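Local coordinates for axin interactor, dorsalization associated protein (Danio rerio, PDB 2QZQ), which ventralizes the embryo by binding axin, disrupting its homodimers and so inhibiting JNK activation, this chain being its C-terminal C2-type domain, at residues Pro8-Met13 and Leu77-Lys82; Ile32-Thr37 and Pro55-Lys60; Glu61-His66 and Lys140-His145; Asp111-Gly116 and Leu146-His151. One frame throughout, in Å; residues are numbered along the deposited sequence.

In the fold
From the N terminus, the loop 8-13 ahead of strand 15-24 meets 77-82, so contact 1 closes a loop of 63 residues. Nested inside it, contact 2 joins 32-37 to 55-60, closing a 17-residue loop near the sheet's outer strands. Contact 3 ties 61-66 to 140-145, spanning strands 64-72 and 144-151, and crosses contact 1. Contact 4, opening after contact 1 has closed, links 111-116 to 146-151 and crosses contact 3, with which it shares strand 144-151. Leu77 packs on Ile113 and Leu150, joining contacts 1 and 4; Ala57 packs on Ile65 and Arg59 O probably bonds His66 N, joining contacts 2 and 3. Contacts 1 and 2 lie on opposite sides of the domain's centre.

Contact 1 of 4, residues Pro8-Met13 and Leu77-Lys82; sequences PSEPGM and LEKLPK
Glu10 and Lys79 meet with their side chains crossed at about a right angle, both running out extended beyond CG. The ammonium of Lys79 approaches one carboxylate oxygen rather than both: its NZ lies 2.5 Å from Glu10 OE1 but 3.4 Å from Glu10 OE2. The pair is a hydrogen-bonded salt bridge, although so short a separation makes the exact length doubtful. Beside it, Met13, modelled as selenomethionine, lies across Glu78. Glu78 is bent at CG (chi2 85°), and its OE1 comes to 3.4 Å from Met13 CA, while Met13 SE sits 4.0 Å from Glu78 CB. The other oxygen, OE2, is bonded to Thr14 OG1 and also takes a water that donates to Gly12 O, each of the two water bonds, to Glu78 OE2 and to Gly12 O, being 2.8 Å long. A type II turn, closed by Met13 N on Glu10 O at 3.1 Å, carries Glu10 and Met13 at its ends. An alanine in place of Glu10 would probably leave the Lys79 ammonium without its carboxylate mate and its extended chain freer to swing. No touching residue here is buried, so the loop ahead of strand 15-24 is joined to the 3-10 turn at 77-79 mainly by charge and water, with some selenomethionine packing, and the strength of that link is likely to depend on the surrounding solvent and salt.

Contact 2 of 4, residues Ile32-Thr37 and Pro55-Lys60; sequences IDPYIT and PVATRK
At an edge of the C2-type beta sandwich, Pro34, near the start of strand 34-41 and just after a corner at Asp33, meets Val56 and Ala57 of the connection between strands 52-53 and 59-60. One backbone hydrogen bond joins the two segments: Ala57 N donates to Pro34 O at 2.9 Å with a nearly straight N-H...O angle of 169°, and it arrives nearly along the C=O axis. The same oxygen takes a CA-H...O contact from Val56 CA at 3.3 Å. Val56 straddles the corner: its CG1, anti to the backbone N, lies 3.6 Å from Asp33 CA, whereas CG2 lies oblique to the Tyr35 ring, 4.3 Å from its CD1. Asp33 O lies in plane at the edge of that ring, and Tyr35 CB is 3.8 Å from Pro55 O. Pro34 CG rests 4.4 Å from Ala57 CB. Further along, a water accepts from Asp33 N at 3.0 Å and from Lys60 NZ at 2.9 Å; that ammonium also bonds Cys31 O. Inward, Pro34 packs on Phe90 of strand 85-94 and Ala57 on Ile65 and Phe67 of strand 64-72. The connection passes from strand 52-53 to strand 59-60, the two outermost strands of the chain's sheet, an edge crossover consistent with a C2-type beta sandwich.

Contact 3 of 4, residues Glu61-His66 and Lys140-His145; sequences EDTYIH and KPLYLH
Tyr64 and Leu142 carry this contact, one methyl of the leucine doing the touching. Leu142 CD2 lies 3.7 Å from Tyr64 OH and 3.9 Å from Tyr64 CZ, so it meets the phenol end of the ring, approaching it obliquely. The same methyl also reaches Thr63, whose side chain crosses that of Leu142 at about a right angle, with Thr63 CB 4.1 Å from Leu142 CD2. On the ring's CE1 side stands His145, its side chain at about a right angle to that of Tyr64, with His145 CE1 4.0 Å from Tyr64 CE1. No hydrogen bond joins the two segments, and the fit rests on van der Waals contact. Further out, the turn ahead of Tyr64 is closed by Glu61 N bonding Tyr64 O at 2.8 Å. On the other segment Pro141 centres an inverse gamma turn, which brings the chain round just before Leu142, and His145 ND1 makes a weak bond, 3.4 Å, to Tyr143 O. Lys22 adds a cation-pi contact to the Tyr64 ring. That lysine belongs to strand 15-24, which runs between strands 64-72 and 144-151: Ile65 pairs with Ile23 and Tyr143 with Gly24. Tyr64 and His145 thus reach toward each other across the intervening strand, whereas Ile65 and Leu144 pack on Phe90 and Phe88 of strand 85-94.

Contact 4 of 4, residues Asp111-Gly116 and Leu146-His151; sequences DEIKPG and LNQTLH
In Gln148 a chi1 of -41° sets CG beside the backbone N and an extended chi2 brings CD to the Glu112-Lys114 loop, where chi3 of 42° turns NE2 to Glu112 O. Gln148 NE2 donates to Glu112 O at 3.0 Å, with an N-H...O angle of 164° and the acceptor close to the amide plane. Gln148 OE1 lies 3.4 Å from Ile113 CA and takes a weak bond from Lys114 N at 3.5 Å, so the amide is gripped firmly through NE2 and only weakly through OE1. A water within bonding reach of Lys114 O, Lys114 NZ and Gly116 O also meets NE2 weakly. A leucine in place of Gln148 would probably leave Glu112 O without this donor and let the loop shift. Gly116 and Gln148 form an antiparallel hydrogen-bonded pair where strand 116-124 begins to run beside strand 144-151 in the C2-type sandwich. Gly116 N reaches Gln148 O at 2.9 Å, and Gln148 N returns to Gly116 O, also at 2.9 Å, from above the carbonyl plane. At Gly116 a CB would jam against the preceding carbonyl oxygen. Leu150 spreads its two methyls against the loop, CD1 4.2 Å from Pro115 CD and CD2 4.2 Å from Ile113 CG2, with Leu16 and Leu77 also touching it.

Contact 1 of 4, residues Pro8-Met13 and Leu77-Lys82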
loop_
_atom_site.group_PDB
_atom_site.type_symbol
_atom_site.label_atom_id
_atom_site.label_comp_id
_atom_site.label_asym_id
_atom_site.label_seq_id
_atom_site.Cartn_x
_atom_site.Cartn_y
_atom_site.Cartn_z
ATOM N N PRO A 8 10.710 17.519 -3.361
ATOM C CA PRO A 8 10.926 18.523 -4.411
ATOM C C PRO A 8 11.328 17.808 -5.704
ATOM O O PRO A 8 12.045 16.802 -5.650
ATOM C CB PRO A 8 12.118 19.346 -3.891
ATOM C CG PRO A 8 12.764 18.513 -2.828
ATOM C CD PRO A 8 11.676 17.633 -2.247
ATOM N N SER A 9 10.868 18.310 -6.839
ATOM C CA SER A 9 11.262 17.738 -8.119
ATOM C C SER A 9 12.750 17.984 -8.412
ATOM O O SER A 9 13.321 18.992 -7.992
ATOM C CB SER A 9 10.364 18.247 -9.244
ATOM O OG SER A 9 10.515 19.639 -9.417
ATOM N N GLU A 10 13.379 17.012 -9.068
ATOM C CA GLU A 10 14.770 17.114 -9.485
ATOM C C GLU A 10 14.808 16.945 -11.005
ATOM O O GLU A 10 14.134 16.064 -11.563
ATOM C CB GLU A 10 15.662 16.088 -8.770
ATOM C CG GLU A 10 15.986 16.505 -7.336
ATOM C CD GLU A 10 16.709 15.442 -6.530
ATOM O OE1 GLU A 10 17.427 14.618 -7.142
ATOM O OE2 GLU A 10 16.574 15.442 -5.270
ATOM N N PRO A 11 15.539 17.835 -11.692
ATOM C CA PRO A 11 15.588 17.710 -13.153
ATOM C C PRO A 11 16.000 16.311 -13.622
ATOM O O PRO A 11 16.953 15.723 -13.098
ATOM C CB PRO A 11 16.615 18.783 -13.563
ATOM C CG PRO A 11 16.512 19.833 -12.436
ATOM C CD PRO A 11 16.300 19.010 -11.193
ATOM N N GLY A 12 15.266 15.796 -14.610
ATOM C CA GLY A 12 15.563 14.498 -15.233
ATOM C C GLY A 12 15.178 13.273 -14.415
ATOM O O GLY A 12 15.477 12.134 -14.805
HETATM N N MSE A 13 14.516 13.507 -13.284
HETATM C CA MSE A 13 14.117 12.427 -12.368
HETATM C C MSE A 13 12.595 12.383 -12.229
HETATM O O MSE A 13 11.887 13.324 -12.605
HETATM C CB MSE A 13 14.768 12.591 -10.982
HETATM C CG MSE A 13 16.253 12.819 -10.964
HETATM SE SE MSE A 13 17.330 11.273 -11.399
HETATM C CE MSE A 13 19.155 12.166 -11.598
ATOM N N LEU A 77 12.310 7.899 -8.522
ATOM C CA LEU A 77 12.291 6.503 -9.006
ATOM C C LEU A 77 13.640 5.981 -9.488
ATOM O O LEU A 77 13.999 4.853 -9.187
ATOM C CB LEU A 77 11.222 6.304 -10.090
ATOM C CG LEU A 77 9.761 6.514 -9.705
ATOM C CD1 LEU A 77 8.844 6.242 -10.889
ATOM C CD2 LEU A 77 9.388 5.661 -8.470
ATOM N N GLU A 78 14.400 6.816 -10.207
ATOM C CA GLU A 78 15.697 6.415 -10.776
ATOM C C GLU A 78 16.756 6.101 -9.717
ATOM O O GLU A 78 17.791 5.477 -10.014
ATOM C CB GLU A 78 16.197 7.485 -11.772
ATOM C CG GLU A 78 15.284 7.687 -12.991
ATOM C CD GLU A 78 14.142 8.649 -12.737
ATOM O OE1 GLU A 78 14.030 9.133 -11.597
ATOM O OE2 GLU A 78 13.357 8.946 -13.664
ATOM N N LYS A 79 16.477 6.493 -8.470
ATOM C CA LYS A 79 17.394 6.267 -7.346
ATOM C C LYS A 79 17.063 5.038 -6.501
ATOM O O LYS A 79 17.839 4.655 -5.591
ATOM C CB LYS A 79 17.455 7.507 -6.459
ATOM C CG LYS A 79 18.066 8.709 -7.138
ATOM C CD LYS A 79 17.932 9.932 -6.259
ATOM C CE LYS A 79 18.263 11.210 -7.004
ATOM N NZ LYS A 79 17.746 12.364 -6.234
ATOM N N LEU A 80 15.919 4.419 -6.794
ATOM C CA LEU A 80 15.538 3.157 -6.168
ATOM C C LEU A 80 16.316 1.983 -6.773
ATOM O O LEU A 80 16.513 1.930 -8.007
ATOM C CB LEU A 80 14.007 2.946 -6.247
ATOM C CG LEU A 80 13.167 3.830 -5.303
ATOM C CD1 LEU A 80 11.707 3.856 -5.703
ATOM C CD2 LEU A 80 13.306 3.416 -3.814
ATOM N N PRO A 81 16.780 1.055 -5.916
ATOM C CA PRO A 81 17.519 -0.119 -6.395
ATOM C C PRO A 81 16.589 -1.103 -7.106
ATOM O O PRO A 81 15.384 -1.122 -6.823
ATOM C CB PRO A 81 18.103 -0.727 -5.109
ATOM C CG PRO A 81 17.199 -0.274 -4.003
ATOM C CD PRO A 81 16.627 1.066 -4.442
ATOM N N LYS A 82 17.131 -1.895 -8.042
ATOM C CA LYS A 82 16.295 -2.744 -8.903
ATOM C C LYS A 82 15.359 -3.753 -8.194
ATOM O O LYS A 82 14.252 -4.043 -8.694
ATOM C CB LYS A 82 17.139 -3.424 -9.994
ATOM C CG LYS A 82 17.371 -2.492 -11.058
HETATM O O HOH W 1 14.252 10.009 -16.115
#

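Contact 2 of 4, residues Ile32-Thr37 and Pro55-Lys60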
loop_
_atom_site.group_PDB
_atom_site.type_symbol
_atom_site.label_atom_id
_atom_site.label_comp_id
_atom_site.label_asym_id
_atom_site.label_seq_id
_atom_site.Cartn_x
_atom_site.Cartn_y
_atom_site.Cartn_z
ATOM N N ILE A 32 -12.592 -2.326 11.809
ATOM C CA ILE A 32 -12.690 -1.122 12.632
ATOM C C ILE A 32 -11.445 -0.242 12.502
ATOM O O ILE A 32 -10.311 -0.724 12.626
ATOM C CB ILE A 32 -12.914 -1.499 14.153
ATOM C CG1 ILE A 32 -14.124 -2.447 14.321
ATOM C CG2 ILE A 32 -13.039 -0.234 14.990
ATOM C CD1 ILE A 32 -15.452 -1.911 13.745
ATOM N N ASP A 33 -11.669 1.042 12.229
ATOM C CA ASP A 33 -10.599 2.049 12.115
ATOM C C ASP A 33 -9.517 1.583 11.136
ATOM O O ASP A 33 -8.329 1.526 11.475
ATOM C CB ASP A 33 -9.993 2.371 13.481
ATOM C CG ASP A 33 -10.995 3.046 14.417
ATOM O OD1 ASP A 33 -12.014 3.556 13.935
ATOM O OD2 ASP A 33 -10.737 3.053 15.630
ATOM N N PRO A 34 -9.940 1.248 9.916
ATOM C CA PRO A 34 -8.972 0.696 8.951
ATOM C C PRO A 34 -8.011 1.748 8.403
ATOM O O PRO A 34 -8.394 2.907 8.165
ATOM C CB PRO A 34 -9.865 0.150 7.837
ATOM C CG PRO A 34 -11.087 1.026 7.875
ATOM C CD PRO A 34 -11.308 1.341 9.362
ATOM N N TYR A 35 -6.767 1.348 8.190
ATOM C CA TYR A 35 -5.818 2.220 7.494
ATOM C C TYR A 35 -4.753 1.401 6.786
ATOM O O TYR A 35 -4.706 0.183 6.911
ATOM C CB TYR A 35 -5.184 3.259 8.424
ATOM C CG TYR A 35 -4.245 2.699 9.469
ATOM C CD1 TYR A 35 -4.736 2.192 10.687
ATOM C CD2 TYR A 35 -2.867 2.678 9.251
ATOM C CE1 TYR A 35 -3.863 1.680 11.659
ATOM C CE2 TYR A 35 -1.986 2.164 10.205
ATOM C CZ TYR A 35 -2.498 1.686 11.423
ATOM O OH TYR A 35 -1.626 1.181 12.364
ATOM N N ILE A 36 -3.912 2.085 6.019
ATOM C CA ILE A 36 -2.851 1.398 5.266
ATOM C C ILE A 36 -1.505 2.018 5.545
ATOM O O ILE A 36 -1.369 3.239 5.577
ATOM C CB ILE A 36 -3.165 1.376 3.745
ATOM C CG1 ILE A 36 -4.371 0.462 3.487
ATOM C CG2 ILE A 36 -1.904 0.901 2.880
ATOM C CD1 ILE A 36 -4.859 0.452 1.989
ATOM N N THR A 37 -0.510 1.147 5.735
ATOM C CA THR A 37 0.867 1.529 5.879
ATOM C C THR A 37 1.548 1.218 4.563
ATOM O O THR A 37 1.495 0.072 4.068
ATOM C CB THR A 37 1.550 0.754 6.995
ATOM O OG1 THR A 37 0.952 1.125 8.230
ATOM C CG2 THR A 37 3.064 1.079 7.081
ATOM N N PRO A 55 -4.345 8.231 6.926
ATOM C CA PRO A 55 -5.354 8.416 7.966
ATOM C C PRO A 55 -6.315 7.240 7.933
ATOM O O PRO A 55 -6.384 6.503 6.927
ATOM C CB PRO A 55 -6.122 9.652 7.511
ATOM C CG PRO A 55 -5.201 10.378 6.556
ATOM C CD PRO A 55 -4.341 9.317 5.924
ATOM N N VAL A 56 -7.072 7.082 9.017
ATOM C CA VAL A 56 -8.153 6.100 9.074
ATOM C C VAL A 56 -9.250 6.400 8.049
ATOM O O VAL A 56 -9.686 7.546 7.876
ATOM C CB VAL A 56 -8.718 5.978 10.523
ATOM C CG1 VAL A 56 -10.077 5.264 10.559
ATOM C CG2 VAL A 56 -7.727 5.240 11.377
ATOM N N ALA A 57 -9.680 5.360 7.352
ATOM C CA ALA A 57 -10.718 5.481 6.353
ATOM C C ALA A 57 -12.078 5.276 7.026
ATOM O O ALA A 57 -12.245 4.357 7.844
ATOM C CB ALA A 57 -10.509 4.449 5.239
ATOM N N THR A 58 -13.048 6.100 6.646
ATOM C CA THR A 58 -14.373 6.074 7.280
ATOM C C THR A 58 -15.447 5.627 6.308
ATOM O O THR A 58 -16.543 5.231 6.716
ATOM C CB THR A 58 -14.723 7.478 7.881
ATOM O OG1 THR A 58 -14.588 8.481 6.862
ATOM C CG2 THR A 58 -13.756 7.811 9.015
ATOM N N ARG A 59 -15.141 5.669 5.015
ATOM C CA ARG A 59 -16.121 5.311 4.009
ATOM C C ARG A 59 -16.107 3.798 3.782
ATOM O O ARG A 59 -15.333 3.293 2.964
ATOM C CB ARG A 59 -15.887 6.095 2.702
ATOM C CG ARG A 59 -15.941 7.643 2.857
ATOM C CD ARG A 59 -15.193 8.348 1.699
ATOM N NE ARG A 59 -15.690 7.881 0.408
ATOM C CZ ARG A 59 -14.960 7.805 -0.700
ATOM N NH1 ARG A 59 -13.669 8.153 -0.694
ATOM N NH2 ARG A 59 -15.528 7.373 -1.816
ATOM N N LYS A 60 -16.964 3.088 4.522
ATOM C CA LYS A 60 -16.981 1.616 4.534
ATOM C C LYS A 60 -18.255 1.106 3.880
ATOM O O LYS A 60 -19.328 1.703 4.025
ATOM C CB LYS A 60 -16.872 1.062 5.974
ATOM C CG LYS A 60 -15.647 1.545 6.792
ATOM C CD LYS A 60 -15.337 0.577 7.938
ATOM C CE LYS A 60 -16.560 0.312 8.846
ATOM N NZ LYS A 60 -16.128 -0.289 10.138
HETATM O O HOH W 2 -14.553 1.571 11.672
#

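Contact 3 of 4, residues Glu61-His66 and Lys140-His145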
loop_
_atom_site.group_PDB
_atom_site.type_symbol
_atom_site.label_atom_id
_atom_site.label_comp_id
_atom_site.label_asym_id
_atom_site.label_seq_id
_atom_site.Cartn_x
_atom_site.Cartn_y
_atom_site.Cartn_z
ATOM N N GLU A 61 -18.120 0.025 3.126
ATOM C CA GLU A 61 -19.227 -0.687 2.511
ATOM C C GLU A 61 -19.017 -2.126 2.972
ATOM O O GLU A 61 -18.034 -2.412 3.670
ATOM C CB GLU A 61 -19.179 -0.619 0.967
ATOM C CG GLU A 61 -19.160 0.787 0.354
ATOM C CD GLU A 61 -19.206 0.818 -1.201
ATOM O OE1 GLU A 61 -18.817 -0.159 -1.903
ATOM O OE2 GLU A 61 -19.633 1.873 -1.726
ATOM N N ASP A 62 -19.918 -3.019 2.590
ATOM C CA ASP A 62 -19.823 -4.422 2.952
ATOM C C ASP A 62 -18.473 -5.033 2.529
ATOM O O ASP A 62 -17.797 -5.693 3.332
ATOM C CB ASP A 62 -20.944 -5.217 2.280
ATOM C CG ASP A 62 -22.342 -4.889 2.828
ATOM O OD1 ASP A 62 -22.505 -3.984 3.686
ATOM O OD2 ASP A 62 -23.281 -5.579 2.382
ATOM N N THR A 63 -18.083 -4.814 1.272
ATOM C CA THR A 63 -16.878 -5.475 0.746
ATOM C C THR A 63 -15.786 -4.506 0.254
ATOM O O THR A 63 -14.757 -4.946 -0.257
ATOM C CB THR A 63 -17.213 -6.507 -0.351
ATOM O OG1 THR A 63 -17.798 -5.826 -1.461
ATOM C CG2 THR A 63 -18.199 -7.531 0.146
ATOM N N TYR A 64 -15.986 -3.202 0.450
ATOM C CA TYR A 64 -14.959 -2.211 0.140
ATOM C C TYR A 64 -14.800 -1.159 1.220
ATOM O O TYR A 64 -15.759 -0.758 1.865
ATOM C CB TYR A 64 -15.223 -1.514 -1.218
ATOM C CG TYR A 64 -14.970 -2.408 -2.394
ATOM C CD1 TYR A 64 -13.698 -2.513 -2.949
ATOM C CD2 TYR A 64 -16.001 -3.200 -2.919
ATOM C CE1 TYR A 64 -13.458 -3.385 -4.016
ATOM C CE2 TYR A 64 -15.769 -4.082 -3.987
ATOM C CZ TYR A 64 -14.498 -4.145 -4.535
ATOM O OH TYR A 64 -14.267 -4.999 -5.575
ATOM N N ILE A 65 -13.562 -0.726 1.406
ATOM C CA ILE A 65 -13.264 0.456 2.179
ATOM C C ILE A 65 -12.656 1.426 1.192
ATOM O O ILE A 65 -11.663 1.110 0.531
ATOM C CB ILE A 65 -12.296 0.140 3.334
ATOM C CG1 ILE A 65 -13.031 -0.703 4.380
ATOM C CG2 ILE A 65 -11.751 1.424 3.997
ATOM C CD1 ILE A 65 -12.126 -1.666 5.089
ATOM N N HIS A 66 -13.278 2.600 1.084
ATOM C CA HIS A 66 -12.802 3.669 0.204
ATOM C C HIS A 66 -11.855 4.601 0.956
ATOM O O HIS A 66 -12.151 5.026 2.076
ATOM C CB HIS A 66 -13.996 4.419 -0.406
ATOM C CG HIS A 66 -14.869 3.533 -1.238
ATOM N ND1 HIS A 66 -15.863 2.749 -0.700
ATOM C CD2 HIS A 66 -14.835 3.243 -2.554
ATOM C CE1 HIS A 66 -16.415 2.019 -1.651
ATOM N NE2 HIS A 66 -15.805 2.300 -2.786
ATOM N N LYS A 140 -11.636 -14.494 -4.458
ATOM C CA LYS A 140 -12.656 -13.529 -4.887
ATOM C C LYS A 140 -12.017 -12.278 -5.529
ATOM O O LYS A 140 -10.884 -11.887 -5.195
ATOM C CB LYS A 140 -13.567 -13.148 -3.724
ATOM C CG LYS A 140 -14.483 -14.295 -3.273
ATOM C CD LYS A 140 -15.350 -13.876 -2.113
ATOM C CE LYS A 140 -16.504 -14.858 -1.934
ATOM N NZ LYS A 140 -17.346 -14.516 -0.749
ATOM N N PRO A 141 -12.737 -11.648 -6.474
ATOM C CA PRO A 141 -12.190 -10.480 -7.153
ATOM C C PRO A 141 -12.260 -9.243 -6.244
ATOM O O PRO A 141 -12.908 -8.241 -6.574
ATOM C CB PRO A 141 -13.100 -10.339 -8.383
ATOM C CG PRO A 141 -14.415 -10.893 -7.927
ATOM C CD PRO A 141 -14.082 -12.004 -6.969
ATOM N N LEU A 142 -11.595 -9.334 -5.096
ATOM C CA LEU A 142 -11.517 -8.257 -4.125
ATOM C C LEU A 142 -10.052 -7.882 -3.986
ATOM O O LEU A 142 -9.239 -8.656 -3.432
ATOM C CB LEU A 142 -12.103 -8.722 -2.770
ATOM C CG LEU A 142 -13.599 -9.029 -2.828
ATOM C CD1 LEU A 142 -14.039 -9.805 -1.554
ATOM C CD2 LEU A 142 -14.409 -7.729 -3.009
ATOM N N TYR A 143 -9.723 -6.714 -4.522
ATOM C CA TYR A 143 -8.343 -6.261 -4.719
ATOM C C TYR A 143 -8.088 -4.921 -4.061
ATOM O O TYR A 143 -9.017 -4.203 -3.689
ATOM C CB TYR A 143 -8.085 -6.076 -6.227
ATOM C CG TYR A 143 -8.174 -7.341 -7.064
ATOM C CD1 TYR A 143 -7.117 -8.247 -7.075
ATOM C CD2 TYR A 143 -9.274 -7.585 -7.891
ATOM C CE1 TYR A 143 -7.155 -9.391 -7.842
ATOM C CE2 TYR A 143 -9.339 -8.743 -8.665
ATOM C CZ TYR A 143 -8.267 -9.638 -8.634
ATOM O OH TYR A 143 -8.267 -10.770 -9.394
ATOM N N LEU A 144 -6.824 -4.558 -3.966
ATOM C CA LEU A 144 -6.440 -3.170 -3.714
ATOM C C LEU A 144 -6.412 -2.428 -5.059
ATOM O O LEU A 144 -5.720 -2.849 -5.987
ATOM C CB LEU A 144 -5.064 -3.116 -3.040
ATOM C CG LEU A 144 -4.462 -1.742 -2.748
ATOM C CD1 LEU A 144 -5.281 -0.964 -1.672
ATOM C CD2 LEU A 144 -2.994 -1.878 -2.361
ATOM N N HIS A 145 -7.161 -1.326 -5.146
ATOM C CA HIS A 145 -7.261 -0.534 -6.388
ATOM C C HIS A 145 -6.474 0.731 -6.201
ATOM O O HIS A 145 -6.764 1.512 -5.276
ATOM C CB HIS A 145 -8.701 -0.135 -6.657
ATOM C CG HIS A 145 -9.578 -1.261 -7.098
ATOM N ND1 HIS A 145 -9.997 -2.264 -6.249
ATOM C CD2 HIS A 145 -10.138 -1.529 -8.297
ATOM C CE1 HIS A 145 -10.772 -3.108 -6.910
ATOM N NE2 HIS A 145 -10.878 -2.677 -8.152
#

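Contact 4 of 4, residues Asp111-Gly116 and Leu146-His151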
loop_
_atom_site.group_PDB
_atom_site.type_symbol
_atom_site.label_atom_id
_atom_site.label_comp_id
_atom_site.label_asym_id
_atom_site.label_seq_id
_atom_site.Cartn_x
_atom_site.Cartn_y
_atom_site.Cartn_z
ATOM N N ASP A 111 9.211 -2.946 -11.713
ATOM C CA ASP A 111 8.786 -3.096 -13.111
ATOM C C ASP A 111 7.260 -3.007 -13.288
ATOM O O ASP A 111 6.744 -3.021 -14.418
ATOM C CB ASP A 111 9.406 -4.370 -13.745
ATOM C CG ASP A 111 8.851 -5.684 -13.173
ATOM O OD1 ASP A 111 8.070 -5.702 -12.190
ATOM O OD2 ASP A 111 9.201 -6.743 -13.735
ATOM N N GLU A 112 6.537 -2.885 -12.160
ATOM C CA GLU A 112 5.090 -2.668 -12.165
ATOM C C GLU A 112 4.673 -1.200 -12.076
ATOM O O GLU A 112 3.474 -0.878 -12.126
ATOM C CB GLU A 112 4.420 -3.433 -11.030
ATOM C CG GLU A 112 4.582 -4.923 -11.128
ATOM C CD GLU A 112 3.836 -5.621 -10.027
ATOM O OE1 GLU A 112 2.623 -5.795 -10.193
ATOM O OE2 GLU A 112 4.456 -5.997 -9.012
ATOM N N ILE A 113 5.660 -0.318 -11.945
ATOM C CA ILE A 113 5.394 1.117 -11.892
ATOM C C ILE A 113 5.195 1.615 -13.319
ATOM O O ILE A 113 6.131 1.563 -14.125
ATOM C CB ILE A 113 6.534 1.889 -11.190
ATOM C CG1 ILE A 113 6.676 1.391 -9.745
ATOM C CG2 ILE A 113 6.238 3.393 -11.235
ATOM C CD1 ILE A 113 7.857 1.954 -8.991
ATOM N N LYS A 114 3.966 2.044 -13.602
ATOM C CA LYS A 114 3.485 2.492 -14.907
ATOM C C LYS A 114 2.236 3.355 -14.645
ATOM O O LYS A 114 1.512 3.116 -13.672
ATOM C CB LYS A 114 3.172 1.294 -15.837
ATOM C CG LYS A 114 1.971 0.452 -15.424
ATOM C CD LYS A 114 1.502 -0.529 -16.518
ATOM C CE LYS A 114 0.399 -1.508 -16.019
ATOM N NZ LYS A 114 -0.386 -1.098 -14.782
ATOM N N PRO A 115 1.968 4.365 -15.498
ATOM C CA PRO A 115 0.814 5.246 -15.287
ATOM C C PRO A 115 -0.539 4.523 -15.309
ATOM O O PRO A 115 -0.684 3.497 -15.978
ATOM C CB PRO A 115 0.921 6.246 -16.447
ATOM C CG PRO A 115 1.737 5.570 -17.458
ATOM C CD PRO A 115 2.726 4.746 -16.708
ATOM N N GLY A 116 -1.511 5.036 -14.557
ATOM C CA GLY A 116 -2.875 4.543 -14.667
ATOM C C GLY A 116 -3.324 3.603 -13.562
ATOM O O GLY A 116 -2.592 3.390 -12.589
ATOM N N LEU A 146 -5.455 0.912 -7.052
ATOM C CA LEU A 146 -4.602 2.099 -7.050
ATOM C C LEU A 146 -4.642 2.833 -8.390
ATOM O O LEU A 146 -5.013 2.250 -9.426
ATOM C CB LEU A 146 -3.129 1.746 -6.764
ATOM C CG LEU A 146 -2.770 0.829 -5.588
ATOM C CD1 LEU A 146 -1.288 0.459 -5.630
ATOM C CD2 LEU A 146 -3.155 1.510 -4.289
ATOM N N ASN A 147 -4.263 4.107 -8.348
ATOM C CA ASN A 147 -3.934 4.868 -9.575
ATOM C C ASN A 147 -2.528 5.405 -9.432
ATOM O O ASN A 147 -2.196 6.011 -8.403
ATOM C CB ASN A 147 -4.940 6.002 -9.843
ATOM C CG ASN A 147 -4.767 6.627 -11.230
ATOM O OD1 ASN A 147 -4.689 5.925 -12.212
ATOM N ND2 ASN A 147 -4.690 7.950 -11.291
ATOM N N GLN A 148 -1.687 5.154 -10.446
ATOM C CA GLN A 148 -0.301 5.633 -10.446
ATOM C C GLN A 148 -0.165 6.873 -11.334
ATOM O O GLN A 148 -0.689 6.904 -12.451
ATOM C CB GLN A 148 0.687 4.565 -10.954
ATOM C CG GLN A 148 0.424 3.153 -10.466
ATOM C CD GLN A 148 1.616 2.250 -10.667
ATOM O OE1 GLN A 148 2.759 2.645 -10.417
ATOM N NE2 GLN A 148 1.363 1.021 -11.123
ATOM N N THR A 149 0.512 7.887 -10.809
ATOM C CA THR A 149 0.835 9.090 -11.569
ATOM C C THR A 149 2.322 9.312 -11.447
ATOM O O THR A 149 2.877 9.385 -10.335
ATOM C CB THR A 149 0.124 10.359 -11.050
ATOM O OG1 THR A 149 -1.269 10.100 -10.882
ATOM C CG2 THR A 149 0.316 11.525 -12.043
ATOM N N LEU A 150 2.960 9.456 -12.607
ATOM C CA LEU A 150 4.384 9.694 -12.670
ATOM C C LEU A 150 4.625 11.163 -13.021
ATOM O O LEU A 150 4.075 11.683 -14.000
ATOM C CB LEU A 150 5.049 8.712 -13.644
ATOM C CG LEU A 150 5.263 7.272 -13.131
ATOM C CD1 LEU A 150 3.971 6.471 -13.047
ATOM C CD2 LEU A 150 6.279 6.539 -13.998
ATOM N N HIS A 151 5.384 11.833 -12.165
ATOM C CA HIS A 151 5.614 13.266 -12.274
ATOM C C HIS A 151 6.983 13.557 -12.859
ATOM O O HIS A 151 8.021 13.225 -12.263
ATOM C CB HIS A 151 5.453 13.968 -10.918
ATOM C CG HIS A 151 4.090 13.815 -10.325
ATOM N ND1 HIS A 151 2.953 14.322 -10.917
ATOM C CD2 HIS A 151 3.680 13.201 -9.187
ATOM C CE1 HIS A 151 1.902 14.031 -10.169
ATOM N NE2 HIS A 151 2.317 13.346 -9.115
HETATM O O HOH W 3 -0.622 1.096 -13.316
#